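Local coordinates for enoyl-CoA hydratase/carnithine racemase (PDB 6SL9), which catalyses, as the crotonase-family isomerase PaaG, the formation of oxepin-CoA in bacterial phenylacetic acid catabolism, at the interface of chains A and B. Sequence-based numbering; all coordinates share one arbitrary frame. Chains: chain A/B, Enoyl-CoA hydratase/carnithine racemase.

Contact 1: the interface of chains A and B. Residues chain A 144-145, 148-149, 152-153, 156, 160; chain B 212, 215-216.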
ATOM      1  N   SER A 144       3.515  -5.419 -12.243  1.00 10.71           N
ATOM      2  CA  SER A 144       2.809  -6.096 -11.141  1.00 11.13           C
ATOM      3  C   SER A 144       3.384  -5.678  -9.769  1.00 10.51           C
ATOM      4  O   SER A 144       2.678  -5.833  -8.779  1.00 11.94           O
ATOM      5  CB  SER A 144       2.823  -7.589 -11.290  1.00 11.77           C
ATOM      6  OG  SER A 144       4.070  -8.171 -10.976  1.00 13.72           O
ATOM      7  N   PHE A 145       4.615  -5.232  -9.749  1.00 11.37           N
ATOM      8  CA  PHE A 145       5.307  -4.716  -8.544  1.00 10.61           C
ATOM      9  C   PHE A 145       4.840  -3.297  -8.309  1.00 10.12           C
ATOM     10  O   PHE A 145       4.386  -2.961  -7.204  1.00 11.51           O
ATOM     11  CB  PHE A 145       6.788  -4.901  -8.786  1.00 10.49           C
ATOM     12  CG  PHE A 145       7.664  -4.365  -7.675  1.00 10.55           C
ATOM     13  CD1 PHE A 145       8.085  -3.047  -7.687  1.00 11.58           C
ATOM     14  CD2 PHE A 145       8.160  -5.175  -6.670  1.00 12.01           C
ATOM     15  CE1 PHE A 145       8.846  -2.530  -6.667  1.00 12.28           C
ATOM     16  CE2 PHE A 145       9.019  -4.682  -5.677  1.00 13.29           C
ATOM     17  CZ  PHE A 145       9.367  -3.345  -5.679  1.00 13.35           C
ATOM     18  N   PRO A 148       0.353  -1.942  -7.672  1.00 10.84           N
ATOM     19  CA  PRO A 148      -0.316  -1.966  -6.384  1.00 11.95           C
ATOM     20  C   PRO A 148       0.330  -1.026  -5.356  1.00 11.82           C
ATOM     21  O   PRO A 148      -0.381  -0.461  -4.522  1.00 14.51           O
ATOM     22  CB  PRO A 148      -0.234  -3.415  -5.950  1.00 12.98           C
ATOM     23  CG  PRO A 148       0.228  -4.196  -7.159  1.00 17.47           C
ATOM     24  CD  PRO A 148       0.897  -3.263  -8.074  1.00 11.99           C
ATOM     25  N   ARG A 149       1.661  -0.857  -5.424  1.00 11.71           N
ATOM     26  CA  ARG A 149       2.343   0.070  -4.486  1.00 12.16           C
ATOM     27  C   ARG A 149       1.910   1.526  -4.773  1.00 12.14           C
ATOM     28  O   ARG A 149       1.768   2.339  -3.831  1.00 13.99           O
ATOM     29  CB  ARG A 149       3.877  -0.132  -4.675  1.00 13.79           C
ATOM     30  CG  ARG A 149       4.367  -1.497  -4.154  1.00 14.43           C
ATOM     31  CD  ARG A 149       5.781  -1.812  -4.554  1.00 11.67           C
ATOM     32  NE  ARG A 149       6.441  -2.903  -3.871  1.00 15.08           N
ATOM     33  CZ  ARG A 149       6.078  -4.170  -3.988  1.00 14.88           C
ATOM     34  NH1 ARG A 149       5.190  -4.476  -4.926  1.00 15.16           N
ATOM     35  NH2 ARG A 149       6.717  -5.152  -3.324  1.00 19.10           N
ATOM     36  N   GLY A 152      -2.541   1.299  -4.802  1.00 14.13           N
ATOM     37  CA  GLY A 152      -3.211   0.371  -3.882  1.00 13.65           C
ATOM     38  C   GLY A 152      -3.786  -0.828  -4.615  1.00 12.20           C
ATOM     39  O   GLY A 152      -4.002  -0.801  -5.835  1.00 13.37           O
ATOM     40  N   LEU A 153      -4.079  -1.894  -3.881  1.00 12.85           N
ATOM     41  CA  LEU A 153      -4.526  -3.148  -4.513  1.00 12.29           C
ATOM     42  C   LEU A 153      -5.896  -2.978  -5.185  1.00 11.09           C
ATOM     43  O   LEU A 153      -6.133  -3.579  -6.244  1.00 11.75           O
ATOM     44  CB  LEU A 153      -4.564  -4.248  -3.468  1.00 12.52           C
ATOM     45  CG  LEU A 153      -5.078  -5.579  -3.963  1.00 13.35           C
ATOM     46  CD1 LEU A 153      -4.221  -6.139  -5.080  1.00 16.44           C
ATOM     47  CD2 LEU A 153      -5.190  -6.575  -2.813  1.00 16.13           C
ATOM     48  N   ALA A 156      -5.432  -1.327  -8.468  1.00 11.03           N
ATOM     49  CA  ALA A 156      -4.604  -2.197  -9.323  1.00 10.31           C
ATOM     50  C   ALA A 156      -5.474  -3.326  -9.889  1.00 11.44           C
ATOM     51  O   ALA A 156      -5.343  -3.670 -11.086  1.00 11.48           O
ATOM     52  CB  ALA A 156      -3.404  -2.724  -8.549  1.00 12.65           C
ATOM     53  N   LEU A 160      -5.835  -3.556 -13.943  1.00 10.73           N
ATOM     54  CA  LEU A 160      -5.224  -4.689 -14.632  1.00 10.67           C
ATOM     55  C   LEU A 160      -6.256  -5.615 -15.263  1.00 12.38           C
ATOM     56  O   LEU A 160      -6.045  -6.088 -16.414  1.00 14.96           O
ATOM     57  CB  LEU A 160      -4.325  -5.459 -13.651  1.00 11.26           C
ATOM     58  CG  LEU A 160      -3.064  -4.730 -13.256  1.00 11.77           C
ATOM     59  CD1 LEU A 160      -2.461  -5.414 -12.053  1.00 12.10           C
ATOM     60  CD2 LEU A 160      -2.055  -4.677 -14.402  1.00 13.54           C
TER
ATOM     61  N   LEU B 212      -0.598 -10.434  -8.189  1.00  9.90           N
ATOM     62  CA  LEU B 212      -1.096  -9.473  -7.193  1.00 10.76           C
ATOM     63  C   LEU B 212      -1.019 -10.047  -5.803  1.00 10.88           C
ATOM     64  O   LEU B 212      -0.642  -9.307  -4.878  1.00 12.38           O
ATOM     65  CB  LEU B 212      -2.520  -9.065  -7.529  1.00 10.88           C
ATOM     66  CG  LEU B 212      -2.672  -8.174  -8.774  1.00 12.42           C
ATOM     67  CD1 LEU B 212      -4.139  -7.947  -9.045  1.00 14.65           C
ATOM     68  CD2 LEU B 212      -1.905  -6.864  -8.587  1.00 13.88           C
ATOM     69  N   THR B 215       2.669  -9.670  -4.598  1.00 17.08           N
ATOM     70  CA  THR B 215       3.485  -8.460  -4.996  1.00 27.36           C
ATOM     71  C   THR B 215       4.204  -7.872  -3.773  1.00 23.23           C
ATOM     72  O   THR B 215       5.393  -7.407  -3.858  1.00 25.04           O
ATOM     73  CB  THR B 215       2.617  -7.412  -5.714  1.00 38.19           C
ATOM     74  OG1 THR B 215       3.578  -6.371  -6.119  1.00 41.16           O
ATOM     75  CG2 THR B 215       1.496  -6.909  -4.812  1.00 43.76           C
ATOM     76  N   TYR B 216       3.554  -7.770  -2.653  1.00 17.43           N
ATOM     77  CA  TYR B 216       4.159  -6.956  -1.577  1.00 14.82           C
ATOM     78  C   TYR B 216       5.342  -7.660  -0.887  1.00 13.82           C
ATOM     79  O   TYR B 216       6.208  -6.969  -0.355  1.00 15.06           O
ATOM     80  CB  TYR B 216       3.101  -6.559  -0.541  1.00 15.94           C
ATOM     81  CG  TYR B 216       2.044  -5.627  -1.094  1.00 17.48           C
ATOM     82  CD1 TYR B 216       2.261  -4.271  -1.215  1.00 20.71           C
ATOM     83  CD2 TYR B 216       0.855  -6.142  -1.576  1.00 18.14           C
ATOM     84  CE1 TYR B 216       1.310  -3.420  -1.745  1.00 21.12           C
ATOM     85  CE2 TYR B 216      -0.098  -5.314  -2.115  1.00 19.54           C
ATOM     86  CZ  TYR B 216       0.107  -3.950  -2.157  1.00 20.37           C
ATOM     87  OH  TYR B 216      -0.913  -3.176  -2.623  1.00 20.43           O
TER
HETATM   88  O   HOH W   1      -0.694  -0.882  -1.405  1.00 44.58           O
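The guanidinium of A:Arg149, from helix 143-151, turns its two terminal nitrogens, NH1 and NH2, on B:Thr215, poorly ordered as modelled, at an interface between two subunits of this crotonase-fold enzyme. A:Arg149 NH2 donates to the backbone O of B:Thr215 over 2.7 Å in a fairly straight bond (158° at H), and NH1 donates to the side-chain hydroxyl OG1 over 2.8 Å; both acceptors lie close to the guanidinium plane. A:Arg149 NH1 also reaches the carbonyl O of A:Phe145 at 2.9 Å, a bond within its own chain that helps fix the group's rotation, while the A:Phe145 ring rim lies over one guanidinium face. The OG1 of B:Thr215, anti to the backbone N (chi1 -176°), passes its own hydrogen to A:Ser144 O at 2.9 Å and so acts as donor and acceptor at once. Apolar packing centres on A:Pro148. The ring atom A:Pro148 CG meets the methyl CD2 of B:Leu212 at 3.7 Å and also touches B:Thr215 CG2, and the same B:Leu212 methyl, CD2, rests on A:Leu160 CD1 at 3.8 Å. Water completes the patch beside B:Tyr216, whose ring carbon CZ packs on A:Pro148 CB: the phenol OH lies 2.6 Å from water 1, which in turn lies 3.2 Å from A:Pro148 O.

Contact 2: the interface of chains A and B. Residues chain A 77-78, 81, 138, 140; chain B 227-228, 230-232.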
ATOM      1  N   TYR A  77       8.111 -16.129 -23.805  1.00 15.54           N
ATOM      2  CA  TYR A  77       8.212 -14.858 -23.077  1.00 13.68           C
ATOM      3  C   TYR A  77       9.066 -14.985 -21.818  1.00 12.26           C
ATOM      4  O   TYR A  77       9.613 -13.979 -21.369  1.00 13.21           O
ATOM      5  CB  TYR A  77       6.847 -14.281 -22.787  1.00 15.15           C
ATOM      6  CG  TYR A  77       6.161 -13.889 -24.069  1.00 19.04           C
ATOM      7  CD1 TYR A  77       6.850 -13.500 -25.216  1.00 22.36           C
ATOM      8  CD2 TYR A  77       4.821 -14.030 -24.188  1.00 17.14           C
ATOM      9  CE1 TYR A  77       6.159 -13.156 -26.361  1.00 23.27           C
ATOM     10  CE2 TYR A  77       4.098 -13.638 -25.286  1.00 24.05           C
ATOM     11  CZ  TYR A  77       4.788 -13.250 -26.383  1.00 25.11           C
ATOM     12  OH  TYR A  77       4.103 -12.943 -27.508  1.00 27.99           O
ATOM     13  N   GLU A  78       9.139 -16.186 -21.223  1.00 12.03           N
ATOM     14  CA  GLU A  78      10.027 -16.333 -20.061  1.00 11.83           C
ATOM     15  C   GLU A  78      11.454 -15.992 -20.474  1.00 13.28           C
ATOM     16  O   GLU A  78      12.132 -15.219 -19.780  1.00 12.73           O
ATOM     17  CB  GLU A  78       9.899 -17.688 -19.363  1.00 13.03           C
ATOM     18  CG  GLU A  78      10.830 -17.821 -18.175  1.00 14.36           C
ATOM     19  CD  GLU A  78      10.777 -19.144 -17.448  1.00 17.45           C
ATOM     20  OE1 GLU A  78       9.822 -19.892 -17.630  1.00 19.66           O
ATOM     21  OE2 GLU A  78      11.731 -19.357 -16.619  1.00 21.40           O
ATOM     22  N   LEU A  81      11.796 -12.104 -21.277  1.00 12.45           N
ATOM     23  CA  LEU A  81      11.792 -11.261 -20.069  1.00 11.32           C
ATOM     24  C   LEU A  81      12.999 -11.528 -19.198  1.00 11.73           C
ATOM     25  O   LEU A  81      13.580 -10.568 -18.677  1.00 12.55           O
ATOM     26  CB  LEU A  81      10.456 -11.405 -19.326  1.00 12.35           C
ATOM     27  CG  LEU A  81       9.252 -10.758 -20.027  1.00 12.75           C
ATOM     28  CD1 LEU A  81       7.974 -11.226 -19.335  1.00 12.60           C
ATOM     29  CD2 LEU A  81       9.319  -9.238 -20.052  1.00 12.99           C
ATOM     30  N   VAL A 138      -0.263 -11.144 -18.915  1.00 11.33           N
ATOM     31  CA  VAL A 138      -0.179 -10.591 -17.543  1.00 11.00           C
ATOM     32  C   VAL A 138       0.672  -9.337 -17.533  1.00 10.09           C
ATOM     33  O   VAL A 138       1.450  -9.098 -18.474  1.00 11.26           O
ATOM     34  CB  VAL A 138       0.411 -11.642 -16.584  1.00 12.26           C
ATOM     35  CG1 VAL A 138      -0.346 -12.946 -16.618  1.00 14.52           C
ATOM     36  CG2 VAL A 138       1.914 -11.859 -16.792  1.00 13.10           C
ATOM     37  N   ASP A 140       3.853  -7.171 -17.051  1.00 10.75           N
ATOM     38  CA  ASP A 140       5.291  -7.458 -16.973  1.00 10.93           C
ATOM     39  C   ASP A 140       6.074  -6.164 -16.850  1.00 10.25           C
ATOM     40  O   ASP A 140       5.510  -5.070 -16.712  1.00 11.33           O
ATOM     41  CB  ASP A 140       5.723  -8.430 -18.085  1.00 11.43           C
ATOM     42  CG  ASP A 140       5.797  -7.884 -19.502  1.00 11.75           C
ATOM     43  OD1 ASP A 140       6.030  -6.658 -19.678  1.00 13.13           O
ATOM     44  OD2 ASP A 140       5.618  -8.713 -20.432  1.00 13.30           O
TER
ATOM     45  N   GLU B 227       7.092 -12.604 -12.945  1.00 11.18           N
ATOM     46  CA  GLU B 227       6.482 -12.072 -14.174  1.00 10.61           C
ATOM     47  C   GLU B 227       6.958 -12.853 -15.399  1.00 10.46           C
ATOM     48  O   GLU B 227       6.165 -13.209 -16.282  1.00 11.79           O
ATOM     49  CB  GLU B 227       6.775 -10.592 -14.320  1.00 10.92           C
ATOM     50  CG  GLU B 227       6.019  -9.658 -13.404  1.00 11.17           C
ATOM     51  CD  GLU B 227       6.385  -8.179 -13.498  1.00 11.43           C
ATOM     52  OE1 GLU B 227       5.723  -7.314 -12.855  1.00 13.01           O
ATOM     53  OE2 GLU B 227       7.385  -7.899 -14.215  1.00 12.63           O
ATOM     54  N   ALA B 228       8.244 -13.130 -15.463  1.00 10.23           N
ATOM     55  CA  ALA B 228       8.799 -13.875 -16.620  1.00 10.56           C
ATOM     56  C   ALA B 228       8.156 -15.268 -16.695  1.00 11.09           C
ATOM     57  O   ALA B 228       7.761 -15.701 -17.766  1.00 11.93           O
ATOM     58  CB  ALA B 228      10.314 -13.939 -16.532  1.00 11.12           C
ATOM     59  N   LEU B 230       5.290 -16.413 -15.397  1.00 10.56           N
ATOM     60  CA  LEU B 230       3.845 -16.438 -15.673  1.00 10.61           C
ATOM     61  C   LEU B 230       3.558 -15.885 -17.057  1.00 10.99           C
ATOM     62  O   LEU B 230       2.632 -16.357 -17.693  1.00 11.69           O
ATOM     63  CB  LEU B 230       3.118 -15.717 -14.542  1.00 11.32           C
ATOM     64  CG  LEU B 230       3.294 -16.319 -13.125  1.00 12.52           C
ATOM     65  CD1 LEU B 230       2.406 -15.630 -12.110  1.00 14.74           C
ATOM     66  CD2 LEU B 230       3.049 -17.827 -13.084  1.00 15.37           C
ATOM     67  N   GLN B 231       4.297 -14.865 -17.493  1.00 11.19           N
ATOM     68  CA  GLN B 231       4.107 -14.412 -18.877  1.00 11.31           C
ATOM     69  C   GLN B 231       4.488 -15.521 -19.853  1.00 11.29           C
ATOM     70  O   GLN B 231       3.845 -15.627 -20.922  1.00 12.82           O
ATOM     71  CB  GLN B 231       4.922 -13.169 -19.172  1.00 11.58           C
ATOM     72  CG  GLN B 231       4.529 -12.427 -20.444  1.00 12.12           C
ATOM     73  CD  GLN B 231       3.210 -11.704 -20.237  1.00 11.31           C
ATOM     74  OE1 GLN B 231       2.137 -12.328 -20.047  1.00 12.35           O
ATOM     75  NE2 GLN B 231       3.322 -10.387 -20.150  1.00 12.44           N
ATOM     76  N   GLY B 232       5.464 -16.322 -19.540  1.00 11.67           N
ATOM     77  CA  GLY B 232       5.820 -17.462 -20.408  1.00 13.45           C
ATOM     78  C   GLY B 232       4.624 -18.360 -20.563  1.00 12.76           C
ATOM     79  O   GLY B 232       4.294 -18.830 -21.677  1.00 14.92           O
TER
HETATM   80  O   HOH W   2       5.457 -17.496 -23.908  1.00 18.19           O
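Helix 220-235 of chain B packs its B:Ala228 to B:Gly232 stretch against the start of helix 77-93 of chain A, while the loop residues A:Val138 and A:Asp140 meet the side chain of B:Gln231. At this subunit interface the B:Gln231 amide pairs two-fold with the A:Val138 backbone, much as a peptide group might: OE1 accepts from A:Val138 N at 2.9 Å, in the carbonyl plane and on a lone pair, and NE2 donates to A:Val138 O at 2.8 Å in a more bent bond, with that oxygen tilted from the amide plane. The second N-H of B:Gln231 NE2 goes to the carboxylate oxygen OD2 of A:Asp140 at 2.9 Å, nearly straight (164° at H); OD2 lies in the amide plane but is itself met from above the carboxylate plane. Three bonds thus hold the amide and fix which end is oxygen and which nitrogen. CG of B:Gln231 is anti to the backbone N (chi1 -165°), and the bend at chi2 (73°) turns the amide toward the loop. Its aliphatic part is packed by A:Leu81, whose CD1 touches B:Gln231 CB at 3.6 Å, and by A:Tyr77 CB beside CG. A:Val138 CG2 lies against the amide carbon CD. About one turn earlier in the helix, B:Ala228 CB abuts A:Leu81 CB at 3.8 Å, and the B:Glu227 carboxylate lies by A:Asp140 CA. Water 2 joins the helices, 3.0 Å from A:Tyr77 N and 2.8 Å from B:Gly232 O.

Contact 3: the interface of chains A and B. Residues chain A 75, 77, 135-137; chain B 231, 234-235, 237, 240.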
ATOM      1  N   PRO A  75       5.710 -18.254 -28.886  1.00 41.92           N
ATOM      2  CA  PRO A  75       6.671 -17.406 -28.169  1.00 33.74           C
ATOM      3  C   PRO A  75       7.146 -17.993 -26.844  1.00 28.55           C
ATOM      4  O   PRO A  75       6.451 -18.795 -26.178  1.00 29.27           O
ATOM      5  CB  PRO A  75       5.941 -16.122 -27.809  1.00 33.92           C
ATOM      6  CG  PRO A  75       4.493 -16.623 -27.711  1.00 36.56           C
ATOM      7  CD  PRO A  75       4.355 -17.689 -28.791  1.00 38.70           C
ATOM      8  N   TYR A  77       8.111 -16.129 -23.805  1.00 15.54           N
ATOM      9  CA  TYR A  77       8.212 -14.858 -23.077  1.00 13.68           C
ATOM     10  C   TYR A  77       9.066 -14.985 -21.818  1.00 12.26           C
ATOM     11  O   TYR A  77       9.613 -13.979 -21.369  1.00 13.21           O
ATOM     12  CB  TYR A  77       6.847 -14.281 -22.787  1.00 15.15           C
ATOM     13  CG  TYR A  77       6.161 -13.889 -24.069  1.00 19.04           C
ATOM     14  CD1 TYR A  77       6.850 -13.500 -25.216  1.00 22.36           C
ATOM     15  CD2 TYR A  77       4.821 -14.030 -24.188  1.00 17.14           C
ATOM     16  CE1 TYR A  77       6.159 -13.156 -26.361  1.00 23.27           C
ATOM     17  CE2 TYR A  77       4.098 -13.638 -25.286  1.00 24.05           C
ATOM     18  CZ  TYR A  77       4.788 -13.250 -26.383  1.00 25.11           C
ATOM     19  OH  TYR A  77       4.103 -12.943 -27.508  1.00 27.99           O
ATOM     20  N   ILE A 135      -4.634  -8.614 -24.776  1.00 12.38           N
ATOM     21  CA  ILE A 135      -4.029  -9.657 -25.646  1.00 13.57           C
ATOM     22  C   ILE A 135      -3.727 -10.940 -24.868  1.00 11.83           C
ATOM     23  O   ILE A 135      -2.989 -11.814 -25.337  1.00 13.97           O
ATOM     24  CB  ILE A 135      -2.836  -9.122 -26.433  1.00 14.52           C
ATOM     25  CG1 ILE A 135      -1.673  -8.679 -25.553  1.00 14.23           C
ATOM     26  CG2 ILE A 135      -3.264  -8.015 -27.380  1.00 16.69           C
ATOM     27  CD1 ILE A 135      -0.375  -8.366 -26.298  1.00 17.92           C
ATOM     28  N   GLY A 136      -4.432 -11.127 -23.743  1.00 10.56           N
ATOM     29  CA  GLY A 136      -4.320 -12.389 -22.992  1.00 11.37           C
ATOM     30  C   GLY A 136      -3.022 -12.569 -22.213  1.00 10.43           C
ATOM     31  O   GLY A 136      -2.671 -13.694 -21.908  1.00 11.12           O
ATOM     32  N   LEU A 137      -2.389 -11.445 -21.848  1.00 10.59           N
ATOM     33  CA  LEU A 137      -1.117 -11.498 -21.106  1.00 11.19           C
ATOM     34  C   LEU A 137      -1.289 -10.926 -19.710  1.00 10.77           C
ATOM     35  O   LEU A 137      -2.299 -10.317 -19.392  1.00 11.30           O
ATOM     36  CB  LEU A 137      -0.063 -10.741 -21.910  1.00 11.28           C
ATOM     37  CG  LEU A 137       0.389 -11.359 -23.239  1.00 12.50           C
ATOM     38  CD1 LEU A 137       1.568 -10.566 -23.800  1.00 14.09           C
ATOM     39  CD2 LEU A 137       0.799 -12.834 -23.106  1.00 12.91           C
TER
ATOM     40  N   GLN B 231       4.297 -14.865 -17.493  1.00 11.19           N
ATOM     41  CA  GLN B 231       4.107 -14.412 -18.877  1.00 11.31           C
ATOM     42  C   GLN B 231       4.488 -15.521 -19.853  1.00 11.29           C
ATOM     43  O   GLN B 231       3.845 -15.627 -20.922  1.00 12.82           O
ATOM     44  CB  GLN B 231       4.922 -13.169 -19.172  1.00 11.58           C
ATOM     45  CG  GLN B 231       4.529 -12.427 -20.444  1.00 12.12           C
ATOM     46  CD  GLN B 231       3.210 -11.704 -20.237  1.00 11.31           C
ATOM     47  OE1 GLN B 231       2.137 -12.328 -20.047  1.00 12.35           O
ATOM     48  NE2 GLN B 231       3.322 -10.387 -20.150  1.00 12.44           N
ATOM     49  N   ALA B 234       1.340 -17.496 -19.976  1.00 12.21           N
ATOM     50  CA  ALA B 234       0.267 -16.779 -20.687  1.00 11.17           C
ATOM     51  C   ALA B 234       0.548 -16.726 -22.209  1.00 11.59           C
ATOM     52  O   ALA B 234      -0.361 -16.872 -23.032  1.00 13.70           O
ATOM     53  CB  ALA B 234       0.081 -15.378 -20.145  1.00 12.09           C
ATOM     54  N   GLY B 235       1.799 -16.624 -22.596  1.00 12.55           N
ATOM     55  CA  GLY B 235       2.208 -16.504 -23.995  1.00 14.46           C
ATOM     56  C   GLY B 235       1.964 -17.788 -24.760  1.00 15.09           C
ATOM     57  O   GLY B 235       1.895 -17.715 -25.988  1.00 17.24           O
ATOM     58  N   THR B 237      -0.732 -19.697 -24.378  1.00 13.70           N
ATOM     59  CA  THR B 237      -2.175 -19.965 -24.421  1.00 13.02           C
ATOM     60  C   THR B 237      -2.727 -19.735 -25.846  1.00 13.76           C
ATOM     61  O   THR B 237      -2.273 -18.837 -26.595  1.00 15.55           O
ATOM     62  CB  THR B 237      -2.976 -19.137 -23.394  1.00 12.00           C
ATOM     63  OG1 THR B 237      -2.836 -17.735 -23.686  1.00 12.66           O
ATOM     64  CG2 THR B 237      -2.578 -19.468 -21.972  1.00 13.96           C
ATOM     65  N   HIS B 240      -3.770 -16.021 -26.051  1.00 12.00           N
ATOM     66  CA  HIS B 240      -2.801 -14.991 -26.452  1.00 12.46           C
ATOM     67  C   HIS B 240      -2.697 -14.922 -27.974  1.00 12.64           C
ATOM     68  O   HIS B 240      -2.626 -13.811 -28.532  1.00 13.90           O
ATOM     69  CB  HIS B 240      -1.460 -15.279 -25.778  1.00 12.03           C
ATOM     70  CG  HIS B 240      -0.419 -14.345 -26.315  1.00 13.72           C
ATOM     71  ND1 HIS B 240      -0.572 -12.974 -26.265  1.00 13.59           N
ATOM     72  CD2 HIS B 240       0.777 -14.567 -26.932  1.00 14.24           C
ATOM     73  CE1 HIS B 240       0.473 -12.418 -26.849  1.00 13.43           C
ATOM     74  NE2 HIS B 240       1.327 -13.331 -27.233  1.00 14.75           N
TER
HETATM   75  O   HOH W   3      -4.263 -15.947 -21.963  1.00 13.45           O
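A:Tyr77 and B:His240 reach toward each other tip to tip across this subunit interface of a crotonase-family enzyme, the phenol OH 2.8 Å from the imidazole NE2, a hydrogen bond that NE2 would probably accept, since ND1 donates elsewhere, if the imidazole is neutral. The rings meet edge to face, their planes 74° apart, with NE2 at the edge of the tyrosine ring and in its plane. The opposite imidazole nitrogen, B:His240 ND1, donates to the backbone O of A:Ile135 at 2.8 Å, with that oxygen in the imidazole plane and the bond almost straight (168° at H). With CG anti to the backbone N (chi1 173°), the histidine bridges A:Tyr77 and the A:Ile135 carbonyl, bonded to chain A at both nitrogens. A:Leu137 crosses the imidazole obliquely and lays its methyl CD2 over one face, 3.7 Å from the B:His240 ring centroid; its CB also presses on OE1 of B:Gln231. An alanine in place of B:His240 would probably leave the A:Tyr77 hydroxyl and the A:Ile135 carbonyl without these partners and open a gap beneath the A:Leu137 methyl. Along the same edge of the phenol ring, A:Tyr77 CD2 packs on B:Gly235 CA at 3.6 Å. Behind the imidazole, B:Thr237 OG1 donates to B:Ala234 O at 2.7 Å and accepts from B:His240 N, bracing the turn into helix 238-249. Water 3 links the same OG1 to A:Gly136 O, 2.8 Å from that carbonyl.

Contacts 2 and 3, their C-alpha centres about 8 Å apart, share A:Tyr77, at the start of helix 77-93, and B:Gln231; they draw on the consecutive loop residues A:Gly136 to A:Val138 and run along helix 220-235 of chain B, contact 3 onto helix 238-249. Contact 1 lies about 16 Å from contact 2 and 20 Å from contact 3, where helices 143-151 and 153-162 of chain A receive helix 202-214 and the 3-10 helix 215-217. The C-terminal helices thus engage the neighbour at separate points. The deposited assembly has three copies, consistent with crotonase trimers, in which all three contacts would probably recur at each subunit junction.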